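Local atomic coordinates of lysozyme (Penaeus vannamei, PDB entry 6UKC), a protein that probably hydrolyses the beta-1,4 linkages of bacterial peptidoglycan and of chitodextrins, as a C-type lysozyme of glycosyl hydrolase family 22. Residues A4-L16 with W30-A43. Numbering follows the deposited sequence.
Sequences AKVFGKCEFAELL and WVCIAEFESSFNTA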
loop_
_atom_site.group_PDB
_atom_site.type_symbol
_atom_site.label_atom_id
_atom_site.label_comp_id
_atom_site.label_asym_id
_atom_site.label_seq_id
_atom_site.Cartn_x
_atom_site.Cartn_y
_atom_site.Cartn_z
ATOM N N ALA A 4 17.792 -0.774 1.860
ATOM C CA ALA A 4 16.462 -0.999 1.261
ATOM C C ALA A 4 15.994 0.286 0.560
ATOM O O ALA A 4 16.424 1.384 0.961
ATOM C CB ALA A 4 15.506 -1.446 2.332
ATOM N N LYS A 5 15.161 0.152 -0.473
ATOM C CA LYS A 5 14.669 1.282 -1.294
ATOM C C LYS A 5 13.723 2.150 -0.465
ATOM O O LYS A 5 12.767 1.592 0.153
ATOM C CB LYS A 5 13.924 0.750 -2.513
ATOM C CG LYS A 5 13.466 1.793 -3.514
ATOM C CD LYS A 5 14.519 2.803 -3.878
ATOM C CE LYS A 5 14.125 3.622 -5.094
ATOM N NZ LYS A 5 15.019 4.793 -5.305
ATOM N N VAL A 6 13.981 3.457 -0.468
ATOM C CA VAL A 6 13.076 4.513 0.065
ATOM C C VAL A 6 12.776 5.476 -1.082
ATOM O O VAL A 6 13.652 6.226 -1.500
ATOM C CB VAL A 6 13.677 5.269 1.269
ATOM C CG1 VAL A 6 12.663 6.246 1.857
ATOM C CG2 VAL A 6 14.215 4.323 2.341
ATOM N N PHE A 7 11.547 5.481 -1.567
ATOM C CA PHE A 7 11.168 6.352 -2.706
ATOM C C PHE A 7 11.005 7.812 -2.240
ATOM O O PHE A 7 10.514 8.086 -1.107
ATOM C CB PHE A 7 9.877 5.837 -3.338
ATOM C CG PHE A 7 9.993 4.529 -4.088
ATOM C CD1 PHE A 7 10.379 4.514 -5.414
ATOM C CD2 PHE A 7 9.698 3.314 -3.478
ATOM C CE1 PHE A 7 10.480 3.320 -6.109
ATOM C CE2 PHE A 7 9.774 2.123 -4.181
ATOM C CZ PHE A 7 10.148 2.133 -5.500
ATOM N N GLY A 8 11.350 8.756 -3.106
ATOM C CA GLY A 8 10.703 10.088 -3.081
ATOM C C GLY A 8 9.231 9.973 -3.471
ATOM O O GLY A 8 8.889 9.085 -4.248
ATOM N N LYS A 9 8.373 10.846 -2.949
ATOM C CA LYS A 9 6.908 10.847 -3.220
ATOM C C LYS A 9 6.640 10.925 -4.739
ATOM O O LYS A 9 5.894 10.090 -5.266
ATOM C CB LYS A 9 6.279 12.010 -2.448
ATOM C CG LYS A 9 4.831 12.316 -2.779
ATOM C CD LYS A 9 4.347 13.571 -2.087
ATOM C CE LYS A 9 3.029 14.080 -2.633
ATOM N NZ LYS A 9 2.524 15.216 -1.826
ATOM N N CYS A 10 7.191 11.925 -5.417
ATOM C CA CYS A 10 7.037 12.134 -6.882
ATOM C C CYS A 10 7.720 10.988 -7.632
ATOM O O CYS A 10 7.158 10.542 -8.639
ATOM C CB CYS A 10 7.574 13.497 -7.297
ATOM S SG CYS A 10 6.709 14.834 -6.438
ATOM N N GLU A 11 8.850 10.487 -7.142
ATOM C CA GLU A 11 9.526 9.306 -7.749
ATOM C C GLU A 11 8.586 8.093 -7.713
ATOM O O GLU A 11 8.470 7.344 -8.698
ATOM C CB GLU A 11 10.793 9.008 -6.972
ATOM C CG GLU A 11 11.620 7.898 -7.592
ATOM C CD GLU A 11 12.668 7.329 -6.654
ATOM O OE1 GLU A 11 13.238 6.309 -6.989
ATOM O OE2 GLU A 11 12.902 7.925 -5.589
ATOM N N PHE A 12 7.922 7.902 -6.592
ATOM C CA PHE A 12 6.954 6.806 -6.397
ATOM C C PHE A 12 5.750 7.051 -7.308
ATOM O O PHE A 12 5.314 6.065 -7.973
ATOM C CB PHE A 12 6.564 6.689 -4.929
ATOM C CG PHE A 12 5.696 5.504 -4.621
ATOM C CD1 PHE A 12 6.120 4.221 -4.916
ATOM C CD2 PHE A 12 4.449 5.677 -4.060
ATOM C CE1 PHE A 12 5.320 3.132 -4.630
ATOM C CE2 PHE A 12 3.643 4.584 -3.796
ATOM C CZ PHE A 12 4.080 3.317 -4.075
ATOM N N ALA A 13 5.235 8.291 -7.360
ATOM C CA ALA A 13 4.114 8.635 -8.277
ATOM C C ALA A 13 4.491 8.300 -9.729
ATOM O O ALA A 13 3.664 7.627 -10.405
ATOM C CB ALA A 13 3.708 10.089 -8.140
ATOM N N GLU A 14 5.669 8.752 -10.195
ATOM C CA GLU A 14 6.133 8.553 -11.597
ATOM C C GLU A 14 6.298 7.044 -11.857
ATOM O O GLU A 14 5.998 6.596 -12.951
ATOM C CB GLU A 14 7.396 9.373 -11.889
ATOM C CG GLU A 14 7.156 10.882 -11.955
ATOM C CD GLU A 14 8.353 11.734 -12.385
ATOM O OE1 GLU A 14 8.628 12.748 -11.721
ATOM O OE2 GLU A 14 9.008 11.400 -13.387
ATOM N N LEU A 15 6.733 6.265 -10.873
ATOM C CA LEU A 15 6.934 4.803 -11.056
ATOM C C LEU A 15 5.588 4.123 -11.322
ATOM O O LEU A 15 5.513 3.260 -12.240
ATOM C CB LEU A 15 7.566 4.203 -9.803
ATOM C CG LEU A 15 7.658 2.683 -9.837
ATOM C CD1 LEU A 15 8.684 2.247 -10.877
ATOM C CD2 LEU A 15 7.973 2.123 -8.465
ATOM N N LEU A 16 4.584 4.424 -10.491
ATOM C CA LEU A 16 3.229 3.821 -10.651
ATOM C C LEU A 16 2.667 4.192 -12.040
ATOM O O LEU A 16 2.006 3.331 -12.675
ATOM C CB LEU A 16 2.326 4.284 -9.509
ATOM C CG LEU A 16 2.727 3.820 -8.106
ATOM C CD1 LEU A 16 1.834 4.475 -7.065
ATOM C CD2 LEU A 16 2.641 2.306 -7.963
ATOM N N TRP A 30 -2.524 5.677 -3.795
ATOM C CA TRP A 30 -1.425 4.784 -3.333
ATOM C C TRP A 30 -0.291 5.652 -2.760
ATOM O O TRP A 30 0.270 5.289 -1.689
ATOM C CB TRP A 30 -0.951 3.803 -4.426
ATOM C CG TRP A 30 -1.923 2.711 -4.768
ATOM C CD1 TRP A 30 -2.329 2.366 -6.028
ATOM C CD2 TRP A 30 -2.573 1.779 -3.871
ATOM N NE1 TRP A 30 -3.206 1.311 -5.980
ATOM C CE2 TRP A 30 -3.380 0.928 -4.672
ATOM C CE3 TRP A 30 -2.572 1.579 -2.482
ATOM C CZ2 TRP A 30 -4.165 -0.089 -4.133
ATOM C CZ3 TRP A 30 -3.365 0.586 -1.945
ATOM C CH2 TRP A 30 -4.138 -0.245 -2.762
ATOM N N VAL A 31 0.028 6.778 -3.401
ATOM C CA VAL A 31 1.101 7.693 -2.895
ATOM C C VAL A 31 0.775 8.127 -1.449
ATOM O O VAL A 31 1.675 8.048 -0.532
ATOM C CB VAL A 31 1.267 8.897 -3.838
ATOM C CG1 VAL A 31 2.144 9.982 -3.241
ATOM C CG2 VAL A 31 1.800 8.467 -5.206
ATOM N N CYS A 32 -0.454 8.596 -1.231
ATOM C CA CYS A 32 -0.906 9.100 0.089
ATOM C C CYS A 32 -0.769 7.974 1.129
ATOM O O CYS A 32 -0.193 8.244 2.251
ATOM C CB CYS A 32 -2.334 9.620 0.042
ATOM S SG CYS A 32 -2.784 10.479 1.568
ATOM N N ILE A 33 -1.288 6.781 0.792
ATOM C CA ILE A 33 -1.274 5.604 1.708
ATOM C C ILE A 33 0.179 5.256 2.025
ATOM O O ILE A 33 0.467 5.130 3.242
ATOM C CB ILE A 33 -2.074 4.415 1.156
ATOM C CG1 ILE A 33 -3.568 4.748 1.160
ATOM C CG2 ILE A 33 -1.782 3.143 1.950
ATOM C CD1 ILE A 33 -4.389 3.836 0.284
ATOM N N ALA A 34 1.055 5.163 1.005
ATOM C CA ALA A 34 2.492 4.840 1.198
ATOM C C ALA A 34 3.168 5.888 2.087
ATOM O O ALA A 34 4.005 5.499 2.943
ATOM C CB ALA A 34 3.220 4.746 -0.120
ATOM N N GLU A 35 2.921 7.179 1.828
ATOM C CA GLU A 35 3.571 8.234 2.639
ATOM C C GLU A 35 3.319 7.906 4.115
ATOM O O GLU A 35 4.299 7.768 4.886
ATOM C CB GLU A 35 3.077 9.644 2.315
ATOM C CG GLU A 35 3.993 10.689 2.927
ATOM C CD GLU A 35 3.587 12.140 2.808
ATOM O OE1 GLU A 35 3.838 12.842 3.767
ATOM O OE2 GLU A 35 3.053 12.565 1.756
ATOM N N PHE A 36 2.050 7.736 4.490
ATOM C CA PHE A 36 1.632 7.753 5.919
ATOM C C PHE A 36 1.703 6.352 6.512
ATOM O O PHE A 36 1.741 6.299 7.736
ATOM C CB PHE A 36 0.283 8.446 6.082
ATOM C CG PHE A 36 0.374 9.894 5.677
ATOM C CD1 PHE A 36 1.070 10.798 6.463
ATOM C CD2 PHE A 36 -0.184 10.340 4.487
ATOM C CE1 PHE A 36 1.169 12.134 6.095
ATOM C CE2 PHE A 36 -0.068 11.674 4.104
ATOM C CZ PHE A 36 0.614 12.570 4.907
ATOM N N GLU A 37 1.804 5.287 5.703
ATOM C CA GLU A 37 1.999 3.933 6.270
ATOM C C GLU A 37 3.490 3.709 6.511
ATOM O O GLU A 37 3.789 3.095 7.533
ATOM C CB GLU A 37 1.375 2.839 5.405
ATOM C CG GLU A 37 -0.129 2.867 5.392
ATOM C CD GLU A 37 -0.791 2.295 6.626
ATOM O OE1 GLU A 37 -2.029 2.350 6.718
ATOM O OE2 GLU A 37 -0.057 1.771 7.461
ATOM N N SER A 38 4.395 4.210 5.666
ATOM C CA SER A 38 5.799 3.715 5.666
ATOM C C SER A 38 6.849 4.763 5.297
ATOM O O SER A 38 8.025 4.372 5.263
ATOM C CB SER A 38 5.916 2.571 4.713
ATOM O OG SER A 38 5.771 3.034 3.371
ATOM N N SER A 39 6.474 6.012 5.004
ATOM C CA SER A 39 7.352 7.050 4.402
ATOM C C SER A 39 8.019 6.512 3.130
ATOM O O SER A 39 9.224 6.758 2.934
ATOM C CB SER A 39 8.350 7.530 5.394
ATOM O OG SER A 39 7.679 7.947 6.567
ATOM N N PHE A 40 7.263 5.754 2.325
ATOM C CA PHE A 40 7.689 5.169 1.020
ATOM C C PHE A 40 8.960 4.321 1.179
ATOM O O PHE A 40 9.756 4.226 0.192
ATOM C CB PHE A 40 7.973 6.263 -0.011
ATOM C CG PHE A 40 6.947 7.351 -0.113
ATOM C CD1 PHE A 40 5.805 7.184 -0.892
ATOM C CD2 PHE A 40 7.131 8.551 0.553
ATOM C CE1 PHE A 40 4.887 8.217 -1.034
ATOM C CE2 PHE A 40 6.216 9.582 0.410
ATOM C CZ PHE A 40 5.099 9.413 -0.373
ATOM N N ASN A 41 9.127 3.719 2.358
ATOM C CA ASN A 41 10.279 2.837 2.683
ATOM C C ASN A 41 9.859 1.378 2.474
ATOM O O ASN A 41 9.050 0.840 3.288
ATOM C CB ASN A 41 10.801 3.139 4.089
ATOM C CG ASN A 41 11.816 2.127 4.585
ATOM O OD1 ASN A 41 12.542 1.498 3.805
ATOM N ND2 ASN A 41 11.855 1.971 5.898
ATOM N N THR A 42 10.417 0.751 1.439
ATOM C CA THR A 42 10.072 -0.629 1.008
ATOM C C THR A 42 10.444 -1.676 2.074
ATOM O O THR A 42 9.939 -2.797 1.966
ATOM C CB THR A 42 10.760 -0.992 -0.313
ATOM O OG1 THR A 42 12.181 -1.032 -0.134
ATOM C CG2 THR A 42 10.391 -0.035 -1.424
ATOM N N ALA A 43 11.328 -1.349 3.025
ATOM C CA ALA A 43 11.794 -2.268 4.089
ATOM C C ALA A 43 11.140 -1.936 5.435
ATOM O O ALA A 43 11.479 -2.625 6.405
ATOM C CB ALA A 43 13.303 -2.246 4.178
HETATM O O HOH W 1 3.264 14.913 1.086
#
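Trp30 gives its CB to Leu16 CD1, while its indole turns off toward helix 88-105. Val31 splits its branches: CG2 sits against Ala13, one turn before Leu16, and CG1 meets Lys9 CG at 3.6 Å, a turn earlier still. Ala34 CB touches Phe12 CE2 at 3.7 Å. Extended Glu35 keeps its OE2 4.5 Å from Lys9 NZ, beyond a salt bridge, and a water links the two, 3.0 Å from NZ. Tyr129 bonds to both side chains, and Glu132 completes a salt bridge to the lysine.

Beyond the helix, a type I' turn from Ser38 to Asn41 swings Phe40 back between the two helices. With CG anti to its carbonyl carbon (chi1 -46°), the ring lies between the Glu35 backbone on one face and Lys9 CA on the other, 4.0 Å from the centroid in a CH-pi contact. Phe12 CD2 lies near the Phe40 ring plane, 3.8 Å from CD1; the ring pair is oblique, planes at 57°.

Phe40 O accepts from Phe7 N at 2.8 Å, and Val6 and Asn41 form a single antiparallel beta bridge between this bond and the Lys5-Thr42 pair. Thr42 grips Lys5 O twice, through N and through OG1 (2.7 Å), the hydroxyl lying in the carbonyl plane on a lone pair. Polar bonds thus fix residues 5-7, whereas the helices of this lysozyme alpha-domain meet mainly through hydrocarbon, Phe40 wedged in and water-linked Lys9 and Glu35 beside it.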